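Local structure of putative carboxynorspermidine decarboxylase protein (Sinorhizobium meliloti, 3MT1) at the interface of chains A and B. The protein probably catalyses the pyridoxal 5'-phosphate-dependent decarboxylation of carboxynorspermidine and carboxyspermidine, yielding norspermidine and spermidine, as a homodimer. Residues are numbered along the deposited sequence; one frame, centred on the assembly and turned at random. Chains: chain A/B, Putative carboxynorspermidine decarboxylase protein.

Contact 1: the interface of chains A and B. Residues chain A 247-248, 312; chain B 80, 103, 106.
B:Arg106 reaches across the dimer interface and puts its guanidinium against the backbone of A:Leu247. Its CG is anti to the backbone N (chi1 -151°), beside the carbonyl carbon. CB, CG and CD form the arm that carries the guanidinium over. A bend at chi3 (102°) then turns NE and the guanidinium toward chain A. At the tip, NH2 donates to the carbonyl O of A:Leu247 at 2.9 Å. The bond is fairly straight, 161° at the hydrogen, and the acceptor lies in the guanidinium plane. NH1 adds a weak bond to the same oxygen at 3.3 Å. Thus one carbonyl takes both terminal nitrogens. A:Val312 meets the guanidinium tip to tip, with CG2 3.4 Å from NH1 and CG1 facing NH2. The amide NE2 of B:Gln103 lies over one guanidinium face, toward its rim. The carboxylate OD1 of A:Asp248 stays 4.1 Å from NH1, so any attraction between the charges would act without direct contact. Away from the guanidinium, the CB of B:Ala80 packs on the CB of A:Leu247 at 3.7 Å and also touches the CB of A:Asp248. In the fold, strand 240-251 of the sheet domain of one subunit, with the loop at A:Val312, meets the barrel side of the other. There helix 101-107 carries B:Gln103 and B:Arg106, and B:Ala80 sits in the loop after strand 73-78.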
ATOM      1  N   LEU A 247       3.571 -10.001 -20.143  1.00 41.90           N
ATOM      2  CA  LEU A 247       4.832 -10.710 -19.971  1.00 42.99           C
ATOM      3  C   LEU A 247       4.715 -12.178 -20.279  1.00 45.70           C
ATOM      4  O   LEU A 247       5.728 -12.848 -20.534  1.00 47.60           O
ATOM      5  CB  LEU A 247       5.283 -10.618 -18.536  1.00 40.96           C
ATOM      6  CG  LEU A 247       5.738  -9.296 -17.979  1.00 39.49           C
ATOM      7  CD1 LEU A 247       5.864  -9.492 -16.477  1.00 36.18           C
ATOM      8  CD2 LEU A 247       7.052  -8.808 -18.628  1.00 37.24           C
ATOM      9  N   ASP A 248       3.492 -12.686 -20.203  0.50 45.74           N
ATOM     10  CA  ASP A 248       3.264 -14.101 -20.217  0.50 48.32           C
ATOM     11  C   ASP A 248       1.792 -14.265 -20.479  0.50 49.02           C
ATOM     12  O   ASP A 248       1.004 -13.376 -20.197  0.50 47.20           O
ATOM     13  CB  ASP A 248       3.655 -14.702 -18.863  0.50 48.11           C
ATOM     14  CG  ASP A 248       3.728 -16.221 -18.880  0.50 51.09           C
ATOM     15  OD1 ASP A 248       4.140 -16.805 -19.904  0.50 53.82           O
ATOM     16  OD2 ASP A 248       3.383 -16.842 -17.851  0.50 51.37           O
ATOM     17  N   VAL A 312       2.986 -11.958 -25.807  1.00 56.98           N
ATOM     18  CA  VAL A 312       4.055 -11.381 -25.001  1.00 54.37           C
ATOM     19  C   VAL A 312       4.555 -10.166 -25.755  1.00 53.91           C
ATOM     20  O   VAL A 312       4.749 -10.233 -26.964  1.00 56.41           O
ATOM     21  CB  VAL A 312       5.194 -12.407 -24.759  1.00 55.98           C
ATOM     22  CG1 VAL A 312       6.459 -11.751 -24.151  1.00 54.07           C
ATOM     23  CG2 VAL A 312       4.691 -13.505 -23.861  1.00 56.00           C
TER
ATOM     24  N   ALA B  80       6.565 -14.224 -13.903  1.00 44.93           N
ATOM     25  CA  ALA B  80       6.854 -13.962 -15.319  1.00 46.39           C
ATOM     26  C   ALA B  80       8.091 -13.081 -15.507  1.00 46.04           C
ATOM     27  O   ALA B  80       8.033 -11.887 -15.158  1.00 46.35           O
ATOM     28  CB  ALA B  80       5.653 -13.297 -15.964  1.00 47.04           C
ATOM     29  N   GLN B 103       8.194 -20.628 -19.564  1.00 54.55           N
ATOM     30  CA  GLN B 103       9.180 -19.668 -19.037  1.00 53.08           C
ATOM     31  C   GLN B 103      10.579 -20.259 -19.095  1.00 53.08           C
ATOM     32  O   GLN B 103      11.551 -19.578 -19.467  1.00 53.38           O
ATOM     33  CB  GLN B 103       8.873 -19.282 -17.586  1.00 51.42           C
ATOM     34  CG  GLN B 103       7.758 -18.270 -17.413  1.00 50.62           C
ATOM     35  CD  GLN B 103       8.272 -16.875 -17.455  1.00 48.54           C
ATOM     36  OE1 GLN B 103       9.132 -16.505 -16.657  1.00 48.41           O
ATOM     37  NE2 GLN B 103       7.755 -16.073 -18.387  1.00 48.21           N
ATOM     38  N   ARG B 106      11.737 -20.519 -22.588  1.00 58.98           N
ATOM     39  CA  ARG B 106      11.989 -19.178 -23.079  1.00 59.05           C
ATOM     40  C   ARG B 106      13.330 -18.624 -22.631  1.00 57.78           C
ATOM     41  O   ARG B 106      13.992 -17.910 -23.376  1.00 58.41           O
ATOM     42  CB  ARG B 106      10.888 -18.244 -22.639  1.00 58.41           C
ATOM     43  CG  ARG B 106      10.694 -17.129 -23.605  1.00 61.88           C
ATOM     44  CD  ARG B 106       9.322 -16.553 -23.486  1.00 67.07           C
ATOM     45  NE  ARG B 106       9.361 -15.306 -22.727  1.00 70.15           N
ATOM     46  CZ  ARG B 106       8.289 -14.716 -22.206  1.00 71.74           C
ATOM     47  NH1 ARG B 106       7.098 -15.279 -22.344  1.00 72.83           N
ATOM     48  NH2 ARG B 106       8.410 -13.574 -21.524  1.00 73.10           N
TER

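Contact 2: the interface of chains A and B. Residues chain A 40, 42, 61-62, 65, 327; chain B 334, 357, 360-361, 364.
A:Phe61, A:Leu65 and A:Trp42 pack against the C-terminal helix of chain B. The tight part centres on two tyrosines. CA of B:Tyr357 sits over the face of the A:Phe61 ring, 4.0 Å from its centroid, a CH-pi contact. B:Tyr360 runs past A:Phe61 in the opposite direction, its CD2 3.6 Å from CB of the phenylalanine. A:Leu65 crosses both tyrosines at about a right angle. Its CD1 also meets CG of B:Glu361. At the other end, B:Leu364 lays CD1 on CB of A:Ala40 at 3.5 Å. Here A:Trp42 supplies a direct polar link. Its CG stands between the backbone N and the carbonyl carbon (chi1 50°), and the indole turns its N-H edge to chain B. NE1 donates to the backbone O of B:Glu361 at 2.8 Å, nearly straight at 172°. The oxygen lies in the indole plane, but the donor is tilted 31° from the carbonyl plane. A phenylalanine in place of A:Trp42 would probably leave the B:Glu361 carbonyl without this donor and weaken the hold on the chain end. The looser side is bridged by water. Water 1 joins the B:Tyr360 hydroxyl to OE2 of A:Glu62, at 2.8 Å from OH. Water 2 links the backbone N of A:Phe61 to O of B:Gly334. In the fold, the barrel side of chain A, with helix 60-70, receives helix 357-362 of its partner and B:Leu364 in the loop beyond.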
ATOM      1  N   ALA A  40      -1.956  14.080  -6.119  1.00 27.27           N
ATOM      2  CA  ALA A  40      -0.938  14.967  -5.615  1.00 26.51           C
ATOM      3  C   ALA A  40       0.239  15.003  -6.568  1.00 26.93           C
ATOM      4  O   ALA A  40       1.338  15.299  -6.188  1.00 28.17           O
ATOM      5  CB  ALA A  40      -0.503  14.489  -4.252  1.00 25.41           C
ATOM      6  N   TRP A  42       2.441  16.646  -8.461  1.00 29.06           N
ATOM      7  CA  TRP A  42       2.559  18.096  -8.431  1.00 30.72           C
ATOM      8  C   TRP A  42       3.082  18.720  -9.725  1.00 32.04           C
ATOM      9  O   TRP A  42       2.902  19.905  -9.956  1.00 32.44           O
ATOM     10  CB  TRP A  42       3.342  18.582  -7.211  1.00 30.89           C
ATOM     11  CG  TRP A  42       4.647  17.891  -7.001  1.00 32.43           C
ATOM     12  CD1 TRP A  42       4.880  16.799  -6.194  1.00 30.40           C
ATOM     13  CD2 TRP A  42       5.907  18.255  -7.561  1.00 34.07           C
ATOM     14  NE1 TRP A  42       6.202  16.461  -6.236  1.00 32.72           N
ATOM     15  CE2 TRP A  42       6.862  17.333  -7.070  1.00 35.40           C
ATOM     16  CE3 TRP A  42       6.326  19.261  -8.441  1.00 38.22           C
ATOM     17  CZ2 TRP A  42       8.225  17.380  -7.443  1.00 36.11           C
ATOM     18  CZ3 TRP A  42       7.694  19.317  -8.810  1.00 39.88           C
ATOM     19  CH2 TRP A  42       8.620  18.368  -8.309  1.00 37.77           C
ATOM     20  N   PHE A  61       2.390  16.918   5.570  1.00 31.89           N
ATOM     21  CA  PHE A  61       3.038  16.815   4.273  1.00 31.29           C
ATOM     22  C   PHE A  61       2.200  17.315   3.116  1.00 30.61           C
ATOM     23  O   PHE A  61       2.725  17.987   2.231  1.00 30.78           O
ATOM     24  CB  PHE A  61       3.549  15.415   4.066  1.00 30.65           C
ATOM     25  CG  PHE A  61       4.737  15.119   4.912  1.00 30.87           C
ATOM     26  CD1 PHE A  61       5.321  16.148   5.671  1.00 30.52           C
ATOM     27  CD2 PHE A  61       5.325  13.858   4.915  1.00 30.03           C
ATOM     28  CE1 PHE A  61       6.454  15.935   6.452  1.00 30.08           C
ATOM     29  CE2 PHE A  61       6.487  13.621   5.689  1.00 30.92           C
ATOM     30  CZ  PHE A  61       7.044  14.664   6.465  1.00 31.75           C
ATOM     31  N   GLU A  62       0.899  17.050   3.165  1.00 30.45           N
ATOM     32  CA  GLU A  62      -0.042  17.508   2.137  1.00 31.06           C
ATOM     33  C   GLU A  62      -0.258  18.998   2.163  1.00 31.82           C
ATOM     34  O   GLU A  62      -0.307  19.628   1.120  1.00 32.23           O
ATOM     35  CB  GLU A  62      -1.404  16.813   2.257  1.00 30.81           C
ATOM     36  CG  GLU A  62      -1.399  15.403   1.684  1.00 31.52           C
ATOM     37  CD  GLU A  62      -2.774  14.745   1.639  1.00 33.95           C
ATOM     38  OE1 GLU A  62      -3.759  15.344   2.154  1.00 34.83           O
ATOM     39  OE2 GLU A  62      -2.867  13.613   1.077  1.00 32.65           O
ATOM     40  N   LEU A  65       2.944  20.544   0.754  1.00 36.76           N
ATOM     41  CA  LEU A  65       2.940  20.386  -0.683  1.00 37.21           C
ATOM     42  C   LEU A  65       1.943  21.355  -1.305  1.00 37.46           C
ATOM     43  O   LEU A  65       2.267  21.963  -2.326  1.00 39.40           O
ATOM     44  CB  LEU A  65       2.597  18.944  -1.095  1.00 37.14           C
ATOM     45  CG  LEU A  65       2.579  18.575  -2.589  1.00 36.06           C
ATOM     46  CD1 LEU A  65       3.994  18.371  -3.040  1.00 40.65           C
ATOM     47  CD2 LEU A  65       1.810  17.319  -2.920  1.00 34.27           C
ATOM     48  N   VAL A 327      -0.772   7.986  -5.310  1.00 30.98           N
ATOM     49  CA  VAL A 327      -0.677   8.524  -3.995  1.00 31.74           C
ATOM     50  C   VAL A 327      -0.476   7.367  -2.973  1.00 31.25           C
ATOM     51  O   VAL A 327      -0.350   7.565  -1.783  1.00 31.79           O
ATOM     52  CB  VAL A 327      -1.979   9.344  -3.800  1.00 32.56           C
ATOM     53  CG1 VAL A 327      -2.637   9.053  -2.531  1.00 33.70           C
ATOM     54  CG2 VAL A 327      -1.701  10.831  -4.015  1.00 30.79           C
TER
ATOM     55  N   GLY B 334      -0.585  11.433   2.724  1.00 33.11           N
ATOM     56  CA  GLY B 334       0.608  12.127   3.155  1.00 31.26           C
ATOM     57  C   GLY B 334       0.937  11.945   4.636  1.00 32.11           C
ATOM     58  O   GLY B 334       1.790  12.668   5.180  1.00 32.76           O
ATOM     59  N   TYR B 357       9.849  15.132   4.448  1.00 35.14           N
ATOM     60  CA  TYR B 357       9.030  15.757   3.429  1.00 34.05           C
ATOM     61  C   TYR B 357       9.556  15.495   2.011  1.00 33.56           C
ATOM     62  O   TYR B 357       8.792  15.192   1.075  1.00 31.86           O
ATOM     63  CB  TYR B 357       8.903  17.278   3.698  1.00 36.30           C
ATOM     64  CG  TYR B 357       8.186  17.980   2.593  1.00 33.87           C
ATOM     65  CD1 TYR B 357       6.801  17.864   2.469  1.00 32.85           C
ATOM     66  CD2 TYR B 357       8.879  18.718   1.641  1.00 35.10           C
ATOM     67  CE1 TYR B 357       6.123  18.496   1.446  1.00 33.53           C
ATOM     68  CE2 TYR B 357       8.205  19.354   0.592  1.00 34.71           C
ATOM     69  CZ  TYR B 357       6.828  19.225   0.513  1.00 33.28           C
ATOM     70  OH  TYR B 357       6.134  19.790  -0.500  1.00 34.00           O
ATOM     71  N   TYR B 360       8.497  12.255   0.715  1.00 26.16           N
ATOM     72  CA  TYR B 360       7.127  12.349   0.234  1.00 24.91           C
ATOM     73  C   TYR B 360       7.032  13.047  -1.111  1.00 26.47           C
ATOM     74  O   TYR B 360       6.471  12.492  -2.047  1.00 25.05           O
ATOM     75  CB  TYR B 360       6.245  13.056   1.257  1.00 24.37           C
ATOM     76  CG  TYR B 360       4.869  13.438   0.776  1.00 21.45           C
ATOM     77  CD1 TYR B 360       3.892  12.466   0.497  1.00 21.06           C
ATOM     78  CD2 TYR B 360       4.518  14.776   0.664  1.00 21.97           C
ATOM     79  CE1 TYR B 360       2.600  12.852   0.079  1.00 22.66           C
ATOM     80  CE2 TYR B 360       3.265  15.169   0.255  1.00 20.28           C
ATOM     81  CZ  TYR B 360       2.321  14.226  -0.034  1.00 23.16           C
ATOM     82  OH  TYR B 360       1.088  14.659  -0.404  1.00 27.49           O
ATOM     83  N   GLU B 361       7.632  14.247  -1.202  1.00 29.38           N
ATOM     84  CA  GLU B 361       7.472  15.118  -2.364  1.00 31.38           C
ATOM     85  C   GLU B 361       8.022  14.448  -3.604  1.00 33.06           C
ATOM     86  O   GLU B 361       7.404  14.500  -4.683  1.00 32.65           O
ATOM     87  CB  GLU B 361       8.199  16.444  -2.173  1.00 33.93           C
ATOM     88  CG  GLU B 361       7.679  17.520  -3.092  1.00 37.65           C
ATOM     89  CD  GLU B 361       8.564  18.736  -3.184  1.00 46.14           C
ATOM     90  OE1 GLU B 361       8.015  19.878  -3.169  1.00 48.50           O
ATOM     91  OE2 GLU B 361       9.796  18.550  -3.283  1.00 49.83           O
ATOM     92  N   LEU B 364       6.098  11.805  -5.699  1.00 33.12           N
ATOM     93  CA  LEU B 364       4.891  12.245  -6.448  1.00 33.05           C
ATOM     94  C   LEU B 364       5.183  12.890  -7.784  1.00 34.35           C
ATOM     95  O   LEU B 364       4.305  13.085  -8.601  1.00 34.05           O
ATOM     96  CB  LEU B 364       4.065  13.241  -5.621  1.00 31.22           C
ATOM     97  CG  LEU B 364       3.266  12.505  -4.558  1.00 32.89           C
ATOM     98  CD1 LEU B 364       2.763  13.447  -3.478  1.00 30.47           C
ATOM     99  CD2 LEU B 364       2.144  11.620  -5.200  1.00 31.88           C
TER
HETATM  100  O   HOH W   1      -1.107  12.961  -0.883  1.00 34.16           O
HETATM  101  O   HOH W   2       2.387  14.400   7.071  1.00 37.73           O

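Contacts 1 and 2 are centred about 36 Å apart and share no residue or secondary-structure element. Both join the same two chains of the homodimer, and the two-fold axis gives each a twin with the chains exchanged. Contact 1 is a small peripheral patch, hiding 154 Å² in all, while contact 2 hides 305 Å². Chain B offers its C-terminal helix at contact 2 and helix 101-107, much earlier in the chain, at contact 1. Chain A answers with helix 60-70 at contact 2 and strand 240-251 at contact 1. Such widely spaced points would be expected to fix how the subunits are oriented.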